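Local coordinates for protein terminase, large subunit (Enterobacteria phage P22, PDB 4DKW) that acts as the ATP-driven motor that packages viral DNA into empty capsids and, through the nuclease domain modelled here, cuts the genome to start and end packaging, at residues Q18-P23 with V53-R58; A31-W36 with N169-D174; V59-E64 with F151-L156. One frame throughout, in Å; residues are numbered along the deposited sequence.

Overall arrangement
The three contacts all reach the mixed central sheet of the RNase H-like nuclease domain. Contacts 1 and 3 share strand 53-62, with their centres about 18 Å apart: its first half lies beside the loop 18-23, and its second half carries the lysine that reaches helix 148-156. Contact 2 joins the end of strand 27-33 to the start of helix 171-181; its centre is about 8 Å from that of contact 3 and about 20 Å from that of contact 1. Along the chain, contacts 1 and 2 interleave, contact 1 closes before contact 3 opens, and contact 3 falls between the segments of contact 2. Contact 2 holds the magnesium and contact 3 lies beside it, while contact 1 is remote.

Contact 1: Q18-P23 with V53-R58; sequences QPFECP and VFYLAR
Phe20, in the loop between strands 16-17 and 27-33, and Tyr55, on strand 53-62 of the central sheet, form an edge-to-face aromatic pair at the surface of the nuclease domain. The planes are 84° apart and the centroids 4.9 Å. Phe20 comes in with its far rim: CZ stands over the centre of one Tyr55 face, while CE2 makes the nearest approach, 3.6 Å from Tyr55 CD1. With chi1 at 55°, Phe20 tucks CG between its own backbone N and carbonyl carbon, which swings the ring toward the strand although its CB does not point there.

Further along the strand a water links the loop backbone to the side chain of Arg58. It donates to Phe20 O at 2.8 Å and accepts from Arg58 NH1 at 3.1 Å. The same NH1 also donates to Ala57 O at 3.2 Å, nearly straight at 163° and from above the carbonyl plane, so two partners steady the guanidinium group. Ala57 and Arg58 both face Gln44, the geometry of a classic beta bulge. Phe20 also meets Phe144 and Trp46, so the T-shaped pair belongs to an aromatic cluster where the loop lies against the sheet of this RNase H-like domain.

Contact 2: A31-W36 with N169-D174; sequences AQDFGW and NDDVLD. With MG (magnesium ion), chain E.
The carboxylates of Asp33 and Asp171 lie nearly coplanar, their planes 21° apart, and the magnesium ion sits between their oxygen ends. Each gives one oxygen to the metal: Asp33 OD2 at 2.1 Å and Asp171 OD1 at 2.3 Å. These two oxygens come within 3.1 Å of each other and subtend close to a right angle at the metal, a separation between like groups that the shared cation accounts for.

Asp33 is the last residue of strand 27-33, and its CG lies anti to the backbone N (chi1 -175°), carrying the carboxylate out to the ion. Asp171 stands in the first turn of helix 171-181, just after Asp170 at the N-cap position. Asp33 CB also packs 3.5 Å from the carbonyl oxygen Asp171 O.

Two waters are also bound, making four modelled ligands around this magnesium. Water 2 is bound at 2.0 Å and donates to Asp33 OD1 at 2.6 Å, so one Asp33 oxygen holds the metal directly while the other steadies a metal-bound water. A further, weak bond runs from this water to Phe34 O. Asp174, one turn along the helix, places OD2 4.3 Å from Asp33 OD2 without binding this ion; its OD1 pairs with Arg177.

Both aspartates are catalytic magnesium-binding residues of the nuclease. A strand-end aspartate and a helix-start aspartate holding a hydrated magnesium fit metal-dependent cleavage of DNA, which in this enzyme probably uses two such ions.

Contact 3: V59-E64 with F151-L156; sequences VWKKSE and FEEFRL. With SO4 (sulfate ion), chain G.
Lys61 on strand 53-62 and Glu153 on helix 148-156 are the nearest pair along the two backbones, yet their CA atoms are 11.1 Å apart, so the contact is made by long side chains spanning the gap.

They come from opposite directions. Lys61 is stretched to its full length, with CG anti to the backbone N (chi1 178°) and every later torsion also near 180°, which brings the ammonium group to the helix. Glu153, also extended beyond CG, meets it with OE2. The salt bridge is short, Lys61 NZ to Glu153 OE2 measuring 2.5 Å, and NZ arrives on the anti lone pair of OE2, the one facing away from OE1.

The glutamate has further work to do. Its OE1 accepts the backbone N of Leu173 and its OE2 that of Val172, so the carboxylate is held by two amides from the first turn of helix 171-181 as well as by the lysine. Those bonds probably fix its rotation and balance its charge within the fold. Lys61 NZ also makes a long, weak ion pair with Asp171 OD2, placing the lysine beside a magnesium ligand.

Further along the chain, a sulfate, probably from the crystallisation liquor, is bound by Ser63. Both bonds go to sulfate O3: Ser63 OG donates at 3.0 Å, and Ser63 N donates weakly at 129°.

The Lys61-Glu153 bridge thus ties strand 53-62 and helix 148-156 to the start of the helix that supplies Asp171, an arrangement consistent with a second-shell role beside the metal site of this RNase H-like nuclease.

Contact 1: Q18-P23 with V53-R58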
loop_
_atom_site.group_PDB
_atom_site.type_symbol
_atom_site.label_atom_id
_atom_site.label_comp_id
_atom_site.label_asym_id
_atom_site.label_seq_id
_atom_site.Cartn_x
_atom_site.Cartn_y
_atom_site.Cartn_z
ATOM N N GLN A 18 10.754 14.962 -2.402
ATOM C CA GLN A 18 11.709 14.550 -3.440
ATOM C C GLN A 18 12.234 13.147 -3.175
ATOM O O GLN A 18 12.556 12.821 -2.035
ATOM C CB GLN A 18 12.902 15.507 -3.495
ATOM C CG GLN A 18 12.547 16.918 -3.878
ATOM C CD GLN A 18 12.155 17.044 -5.336
ATOM O OE1 GLN A 18 12.551 16.235 -6.173
ATOM N NE2 GLN A 18 11.381 18.067 -5.647
ATOM N N PRO A 19 12.325 12.314 -4.228
ATOM C CA PRO A 19 12.915 10.978 -4.105
ATOM C C PRO A 19 14.369 11.024 -3.625
ATOM O O PRO A 19 15.093 11.978 -3.896
ATOM C CB PRO A 19 12.863 10.442 -5.537
ATOM C CG PRO A 19 11.764 11.182 -6.169
ATOM C CD PRO A 19 11.802 12.559 -5.582
ATOM N N PHE A 20 14.782 9.981 -2.919
ATOM C CA PHE A 20 16.144 9.838 -2.445
ATOM C C PHE A 20 16.423 8.351 -2.408
ATOM O O PHE A 20 15.499 7.538 -2.557
ATOM C CB PHE A 20 16.309 10.461 -1.046
ATOM C CG PHE A 20 15.331 9.932 -0.007
ATOM C CD1 PHE A 20 15.663 8.844 0.805
ATOM C CD2 PHE A 20 14.090 10.538 0.169
ATOM C CE1 PHE A 20 14.781 8.359 1.745
ATOM C CE2 PHE A 20 13.192 10.058 1.119
ATOM C CZ PHE A 20 13.539 8.962 1.906
ATOM N N GLU A 21 17.685 7.982 -2.227
ATOM C CA GLU A 21 18.035 6.571 -2.085
ATOM C C GLU A 21 17.821 6.084 -0.657
ATOM O O GLU A 21 18.123 6.791 0.310
ATOM C CB GLU A 21 19.480 6.327 -2.509
ATOM C CG GLU A 21 19.694 6.329 -4.003
ATOM C CD GLU A 21 21.104 5.920 -4.360
ATOM O OE1 GLU A 21 21.794 5.348 -3.483
ATOM O OE2 GLU A 21 21.524 6.175 -5.510
ATOM N N CYS A 22 17.305 4.867 -0.529
ATOM C CA CYS A 22 17.014 4.301 0.787
ATOM C C CYS A 22 18.274 4.092 1.633
ATOM O O CYS A 22 19.162 3.322 1.254
ATOM C CB CYS A 22 16.280 2.965 0.641
ATOM S SG CYS A 22 15.636 2.363 2.194
ATOM N N PRO A 23 18.353 4.776 2.789
ATOM C CA PRO A 23 19.461 4.524 3.719
ATOM C C PRO A 23 19.434 3.073 4.222
ATOM O O PRO A 23 18.368 2.457 4.302
ATOM C CB PRO A 23 19.180 5.502 4.868
ATOM C CG PRO A 23 18.328 6.572 4.263
ATOM C CD PRO A 23 17.470 5.858 3.258
ATOM N N VAL A 53 9.082 7.822 10.562
ATOM C CA VAL A 53 8.544 8.478 9.372
ATOM C C VAL A 53 8.402 7.443 8.263
ATOM O O VAL A 53 9.279 6.597 8.090
ATOM C CB VAL A 53 9.459 9.644 8.894
ATOM C CG1 VAL A 53 8.942 10.259 7.584
ATOM C CG2 VAL A 53 9.548 10.724 9.963
ATOM N N PHE A 54 7.299 7.516 7.517
ATOM C CA PHE A 54 7.021 6.600 6.414
ATOM C C PHE A 54 7.149 7.302 5.072
ATOM O O PHE A 54 6.725 8.449 4.931
ATOM C CB PHE A 54 5.617 6.016 6.550
ATOM C CG PHE A 54 5.424 5.213 7.803
ATOM C CD1 PHE A 54 5.525 3.834 7.775
ATOM C CD2 PHE A 54 5.152 5.839 9.007
ATOM C CE1 PHE A 54 5.357 3.095 8.933
ATOM C CE2 PHE A 54 4.981 5.108 10.158
ATOM C CZ PHE A 54 5.082 3.730 10.121
ATOM N N TYR A 55 7.734 6.607 4.096
ATOM C CA TYR A 55 7.870 7.135 2.738
ATOM C C TYR A 55 7.269 6.139 1.758
ATOM O O TYR A 55 7.717 4.993 1.676
ATOM C CB TYR A 55 9.344 7.359 2.372
ATOM C CG TYR A 55 10.077 8.296 3.310
ATOM C CD1 TYR A 55 10.138 9.661 3.035
ATOM C CD2 TYR A 55 10.703 7.823 4.467
ATOM C CE1 TYR A 55 10.808 10.536 3.879
ATOM C CE2 TYR A 55 11.368 8.696 5.323
ATOM C CZ TYR A 55 11.413 10.054 5.015
ATOM O OH TYR A 55 12.073 10.942 5.833
ATOM N N LEU A 56 6.239 6.563 1.037
ATOM C CA LEU A 56 5.711 5.754 -0.038
ATOM C C LEU A 56 6.640 5.995 -1.223
ATOM O O LEU A 56 6.578 7.041 -1.860
ATOM C CB LEU A 56 4.273 6.156 -0.354
ATOM C CG LEU A 56 3.602 5.301 -1.427
ATOM C CD1 LEU A 56 3.577 3.838 -1.002
ATOM C CD2 LEU A 56 2.200 5.812 -1.680
ATOM N N ALA A 57 7.527 5.035 -1.491
ATOM C CA ALA A 57 8.636 5.249 -2.419
ATOM C C ALA A 57 8.406 4.725 -3.845
ATOM O O ALA A 57 8.977 5.249 -4.795
ATOM C CB ALA A 57 9.913 4.650 -1.838
ATOM N N ARG A 58 7.595 3.679 -3.994
ATOM C CA ARG A 58 7.319 3.118 -5.313
ATOM C C ARG A 58 5.841 2.778 -5.430
ATOM O O ARG A 58 5.248 2.271 -4.487
ATOM C CB ARG A 58 8.147 1.853 -5.567
ATOM C CG ARG A 58 9.638 1.970 -5.300
ATOM C CD ARG A 58 10.337 2.634 -6.453
ATOM N NE ARG A 58 11.790 2.537 -6.336
ATOM C CZ ARG A 58 12.563 3.461 -5.770
ATOM N NH1 ARG A 58 12.030 4.568 -5.255
ATOM N NH2 ARG A 58 13.875 3.280 -5.718
HETATM O O HOH W 1 14.397 6.570 -4.887
#

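Contact 2: A31-W36 with N169-D174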
loop_
_atom_site.group_PDB
_atom_site.type_symbol
_atom_site.label_atom_id
_atom_site.label_comp_id
_atom_site.label_asym_id
_atom_site.label_seq_id
_atom_site.Cartn_x
_atom_site.Cartn_y
_atom_site.Cartn_z
ATOM N N ALA A 31 3.482 -3.988 -0.758
ATOM C CA ALA A 31 2.110 -4.417 -0.577
ATOM C C ALA A 31 1.394 -4.533 -1.912
ATOM O O ALA A 31 1.766 -3.876 -2.893
ATOM C CB ALA A 31 1.377 -3.486 0.364
ATOM N N GLN A 32 0.358 -5.366 -1.930
ATOM C CA GLN A 32 -0.380 -5.679 -3.147
ATOM C C GLN A 32 -1.878 -5.489 -2.933
ATOM O O GLN A 32 -2.419 -5.876 -1.900
ATOM C CB GLN A 32 -0.111 -7.136 -3.558
ATOM C CG GLN A 32 -0.815 -7.596 -4.844
ATOM C CD GLN A 32 -0.207 -7.000 -6.113
ATOM O OE1 GLN A 32 1.014 -6.877 -6.230
ATOM N NE2 GLN A 32 -1.060 -6.636 -7.068
ATOM N N ASP A 33 -2.543 -4.874 -3.905
ATOM C CA ASP A 33 -3.994 -4.943 -3.982
ATOM C C ASP A 33 -4.291 -5.711 -5.253
ATOM O O ASP A 33 -3.768 -5.382 -6.314
ATOM C CB ASP A 33 -4.651 -3.552 -4.020
ATOM C CG ASP A 33 -6.174 -3.628 -3.975
ATOM O OD1 ASP A 33 -6.705 -4.507 -3.262
ATOM O OD2 ASP A 33 -6.846 -2.830 -4.655
ATOM N N PHE A 34 -5.107 -6.752 -5.149
ATOM C CA PHE A 34 -5.396 -7.577 -6.314
ATOM C C PHE A 34 -6.471 -6.915 -7.169
ATOM O O PHE A 34 -7.293 -6.146 -6.657
ATOM C CB PHE A 34 -5.819 -8.990 -5.902
ATOM C CG PHE A 34 -4.802 -9.705 -5.071
ATOM C CD1 PHE A 34 -3.573 -10.032 -5.601
ATOM C CD2 PHE A 34 -5.079 -10.051 -3.760
ATOM C CE1 PHE A 34 -2.626 -10.689 -4.840
ATOM C CE2 PHE A 34 -4.142 -10.716 -2.994
ATOM C CZ PHE A 34 -2.912 -11.033 -3.533
ATOM N N GLY A 35 -6.442 -7.195 -8.471
ATOM C CA GLY A 35 -7.422 -6.642 -9.393
ATOM C C GLY A 35 -7.205 -6.992 -10.855
ATOM O O GLY A 35 -6.082 -6.931 -11.356
ATOM N N TRP A 36 -8.286 -7.357 -11.542
ATOM C CA TRP A 36 -8.225 -7.578 -12.984
ATOM C C TRP A 36 -8.997 -6.494 -13.759
ATOM O O TRP A 36 -8.404 -5.704 -14.504
ATOM C CB TRP A 36 -8.717 -8.980 -13.363
ATOM C CG TRP A 36 -8.596 -9.218 -14.828
ATOM C CD1 TRP A 36 -9.576 -9.063 -15.771
ATOM C CD2 TRP A 36 -7.413 -9.610 -15.537
ATOM N NE1 TRP A 36 -9.075 -9.349 -17.021
ATOM C CE2 TRP A 36 -7.749 -9.684 -16.905
ATOM C CE3 TRP A 36 -6.103 -9.910 -15.149
ATOM C CZ2 TRP A 36 -6.825 -10.042 -17.882
ATOM C CZ3 TRP A 36 -5.186 -10.270 -16.124
ATOM C CH2 TRP A 36 -5.551 -10.330 -17.472
ATOM N N ASN A 169 -11.469 4.003 -6.778
ATOM C CA ASN A 169 -10.177 4.647 -7.007
ATOM C C ASN A 169 -9.309 4.585 -5.770
ATOM O O ASN A 169 -8.789 5.610 -5.335
ATOM C CB ASN A 169 -10.357 6.114 -7.388
ATOM C CG ASN A 169 -11.200 6.293 -8.620
ATOM O OD1 ASN A 169 -12.299 6.856 -8.562
ATOM N ND2 ASN A 169 -10.697 5.816 -9.749
ATOM N N ASP A 170 -9.176 3.392 -5.193
ATOM C CA ASP A 170 -8.520 3.257 -3.901
ATOM C C ASP A 170 -7.587 2.060 -3.805
ATOM O O ASP A 170 -7.311 1.575 -2.717
ATOM C CB ASP A 170 -9.566 3.211 -2.782
ATOM C CG ASP A 170 -10.505 2.031 -2.901
ATOM O OD1 ASP A 170 -10.438 1.316 -3.915
ATOM O OD2 ASP A 170 -11.322 1.821 -1.974
ATOM N N ASP A 171 -7.084 1.607 -4.947
ATOM C CA ASP A 171 -6.185 0.457 -5.001
ATOM C C ASP A 171 -4.789 0.731 -4.417
ATOM O O ASP A 171 -4.296 -0.060 -3.616
ATOM C CB ASP A 171 -6.089 -0.043 -6.436
ATOM C CG ASP A 171 -7.455 -0.118 -7.106
ATOM O OD1 ASP A 171 -8.264 -1.008 -6.723
ATOM O OD2 ASP A 171 -7.722 0.724 -7.993
ATOM N N VAL A 172 -4.159 1.832 -4.830
ATOM C CA VAL A 172 -2.901 2.293 -4.235
ATOM C C VAL A 172 -3.084 2.636 -2.746
ATOM O O VAL A 172 -2.228 2.314 -1.917
ATOM C CB VAL A 172 -2.307 3.501 -5.007
ATOM C CG1 VAL A 172 -1.085 4.093 -4.272
ATOM C CG2 VAL A 172 -1.932 3.084 -6.426
ATOM N N LEU A 173 -4.212 3.258 -2.408
ATOM C CA LEU A 173 -4.518 3.602 -1.021
ATOM C C LEU A 173 -4.638 2.341 -0.164
ATOM O O LEU A 173 -4.049 2.251 0.915
ATOM C CB LEU A 173 -5.795 4.449 -0.934
ATOM C CG LEU A 173 -5.684 5.855 -1.543
ATOM C CD1 LEU A 173 -7.040 6.545 -1.580
ATOM C CD2 LEU A 173 -4.680 6.709 -0.768
ATOM N N ASP A 174 -5.379 1.357 -0.657
ATOM C CA ASP A 174 -5.514 0.089 0.047
ATOM C C ASP A 174 -4.170 -0.594 0.259
ATOM O O ASP A 174 -3.828 -0.985 1.381
ATOM C CB ASP A 174 -6.449 -0.852 -0.708
ATOM C CG ASP A 174 -7.905 -0.474 -0.556
ATOM O OD1 ASP A 174 -8.222 0.395 0.285
ATOM O OD2 ASP A 174 -8.736 -1.065 -1.272
HETATM MG MG MG E . -8.829 -2.778 -5.336
HETATM O O HOH W 2 -9.037 -4.497 -4.345
HETATM O O HOH W 3 -10.664 -2.413 -6.403
#

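Contact 3: V59-E64 with F151-L156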
loop_
_atom_site.group_PDB
_atom_site.type_symbol
_atom_site.label_atom_id
_atom_site.label_comp_id
_atom_site.label_asym_id
_atom_site.label_seq_id
_atom_site.Cartn_x
_atom_site.Cartn_y
_atom_site.Cartn_z
ATOM N N VAL A 59 5.255 3.072 -6.589
ATOM C CA VAL A 59 3.852 2.778 -6.872
ATOM C C VAL A 59 3.685 2.302 -8.307
ATOM O O VAL A 59 4.210 2.921 -9.235
ATOM C CB VAL A 59 2.959 4.014 -6.667
ATOM C CG1 VAL A 59 1.620 3.820 -7.339
ATOM C CG2 VAL A 59 2.782 4.308 -5.179
ATOM N N TRP A 60 2.965 1.197 -8.480
ATOM C CA TRP A 60 2.608 0.699 -9.799
ATOM C C TRP A 60 1.135 0.310 -9.773
ATOM O O TRP A 60 0.688 -0.412 -8.883
ATOM C CB TRP A 60 3.490 -0.491 -10.189
ATOM C CG TRP A 60 3.144 -1.126 -11.522
ATOM C CD1 TRP A 60 3.520 -0.694 -12.765
ATOM C CD2 TRP A 60 2.374 -2.324 -11.730
ATOM N NE1 TRP A 60 3.023 -1.544 -13.733
ATOM C CE2 TRP A 60 2.320 -2.552 -13.123
ATOM C CE3 TRP A 60 1.720 -3.222 -10.873
ATOM C CZ2 TRP A 60 1.636 -3.633 -13.677
ATOM C CZ3 TRP A 60 1.041 -4.296 -11.425
ATOM C CH2 TRP A 60 1.005 -4.493 -12.815
ATOM N N LYS A 61 0.377 0.811 -10.739
ATOM C CA LYS A 61 -1.058 0.563 -10.796
ATOM C C LYS A 61 -1.470 0.255 -12.229
ATOM O O LYS A 61 -1.141 1.014 -13.146
ATOM C CB LYS A 61 -1.804 1.795 -10.292
ATOM C CG LYS A 61 -3.315 1.694 -10.352
ATOM C CD LYS A 61 -3.955 2.949 -9.775
ATOM C CE LYS A 61 -5.468 2.889 -9.893
ATOM N NZ LYS A 61 -6.100 4.004 -9.157
ATOM N N LYS A 62 -2.178 -0.859 -12.429
ATOM C CA LYS A 62 -2.546 -1.274 -13.777
ATOM C C LYS A 62 -3.712 -2.260 -13.830
ATOM O O LYS A 62 -3.781 -3.200 -13.035
ATOM C CB LYS A 62 -1.338 -1.861 -14.519
ATOM C CG LYS A 62 -1.274 -1.439 -15.982
ATOM C CD LYS A 62 -0.200 -2.178 -16.740
ATOM C CE LYS A 62 -0.023 -1.597 -18.130
ATOM N NZ LYS A 62 -1.264 -1.679 -18.953
ATOM N N SER A 63 -4.623 -2.030 -14.775
ATOM C CA SER A 63 -5.735 -2.944 -15.039
ATOM C C SER A 63 -5.307 -4.089 -15.950
ATOM O O SER A 63 -4.389 -3.952 -16.758
ATOM C CB SER A 63 -6.905 -2.208 -15.699
ATOM O OG SER A 63 -7.466 -1.224 -14.850
ATOM N N GLU A 64 -5.995 -5.216 -15.815
ATOM C CA GLU A 64 -5.851 -6.347 -16.730
ATOM C C GLU A 64 -4.413 -6.817 -16.932
ATOM O O GLU A 64 -3.972 -7.037 -18.062
ATOM C CB GLU A 64 -6.520 -6.038 -18.070
ATOM C CG GLU A 64 -8.020 -5.812 -17.946
ATOM C CD GLU A 64 -8.652 -5.327 -19.232
ATOM O OE1 GLU A 64 -7.908 -5.018 -20.187
ATOM O OE2 GLU A 64 -9.899 -5.256 -19.284
ATOM N N PHE A 151 -1.480 10.197 -5.610
ATOM C CA PHE A 151 -2.107 11.510 -5.486
ATOM C C PHE A 151 -3.438 11.590 -6.235
ATOM O O PHE A 151 -4.378 12.262 -5.791
ATOM C CB PHE A 151 -1.131 12.610 -5.925
ATOM C CG PHE A 151 0.032 12.765 -4.997
ATOM C CD1 PHE A 151 -0.160 13.285 -3.718
ATOM C CD2 PHE A 151 1.303 12.359 -5.377
ATOM C CE1 PHE A 151 0.901 13.416 -2.842
ATOM C CE2 PHE A 151 2.375 12.488 -4.506
ATOM C CZ PHE A 151 2.173 13.021 -3.240
ATOM N N GLU A 152 -3.518 10.887 -7.359
ATOM C CA GLU A 152 -4.766 10.785 -8.110
ATOM C C GLU A 152 -5.897 10.225 -7.260
ATOM O O GLU A 152 -7.027 10.701 -7.339
ATOM C CB GLU A 152 -4.572 9.916 -9.353
ATOM C CG GLU A 152 -3.601 10.506 -10.365
ATOM C CD GLU A 152 -3.391 9.611 -11.581
ATOM O OE1 GLU A 152 -3.746 8.409 -11.516
ATOM O OE2 GLU A 152 -2.863 10.110 -12.602
ATOM N N GLU A 153 -5.586 9.209 -6.457
ATOM C CA GLU A 153 -6.569 8.589 -5.566
ATOM C C GLU A 153 -6.826 9.432 -4.314
ATOM O O GLU A 153 -7.966 9.592 -3.882
ATOM C CB GLU A 153 -6.108 7.189 -5.154
ATOM C CG GLU A 153 -5.881 6.217 -6.316
ATOM C CD GLU A 153 -5.693 4.782 -5.835
ATOM O OE1 GLU A 153 -5.656 4.577 -4.605
ATOM O OE2 GLU A 153 -5.588 3.860 -6.676
ATOM N N PHE A 154 -5.744 9.952 -3.744
ATOM C CA PHE A 154 -5.757 10.832 -2.576
ATOM C C PHE A 154 -6.733 11.987 -2.786
ATOM O O PHE A 154 -7.498 12.342 -1.878
ATOM C CB PHE A 154 -4.326 11.332 -2.352
ATOM C CG PHE A 154 -4.162 12.290 -1.199
ATOM C CD1 PHE A 154 -3.928 11.818 0.085
ATOM C CD2 PHE A 154 -4.168 13.664 -1.416
ATOM C CE1 PHE A 154 -3.747 12.690 1.130
ATOM C CE2 PHE A 154 -3.987 14.548 -0.362
ATOM C CZ PHE A 154 -3.775 14.061 0.908
ATOM N N ARG A 155 -6.716 12.546 -3.997
ATOM C CA ARG A 155 -7.574 13.677 -4.367
ATOM C C ARG A 155 -9.071 13.356 -4.418
ATOM O O ARG A 155 -9.912 14.229 -4.161
ATOM C CB ARG A 155 -7.155 14.229 -5.722
ATOM C CG ARG A 155 -5.867 14.998 -5.688
ATOM C CD ARG A 155 -5.611 15.706 -7.004
ATOM N NE ARG A 155 -5.033 14.831 -8.014
ATOM C CZ ARG A 155 -3.730 14.707 -8.243
ATOM N NH1 ARG A 155 -2.853 15.412 -7.541
ATOM N NH2 ARG A 155 -3.303 13.902 -9.202
ATOM N N LEU A 156 -9.388 12.105 -4.746
ATOM C CA LEU A 156 -10.763 11.659 -4.949
ATOM C C LEU A 156 -11.379 10.887 -3.769
ATOM O O LEU A 156 -12.576 10.641 -3.754
ATOM C CB LEU A 156 -10.813 10.770 -6.186
ATOM C CG LEU A 156 -10.392 11.432 -7.492
ATOM C CD1 LEU A 156 -10.429 10.412 -8.614
ATOM C CD2 LEU A 156 -11.325 12.581 -7.794
HETATM S S SO4 G . -5.117 2.317 -15.065
HETATM O O1 SO4 G . -5.466 3.004 -13.825
HETATM O O2 SO4 G . -3.723 2.592 -15.396
HETATM O O3 SO4 G . -5.302 0.880 -14.894
HETATM O O4 SO4 G . -5.977 2.792 -16.143
#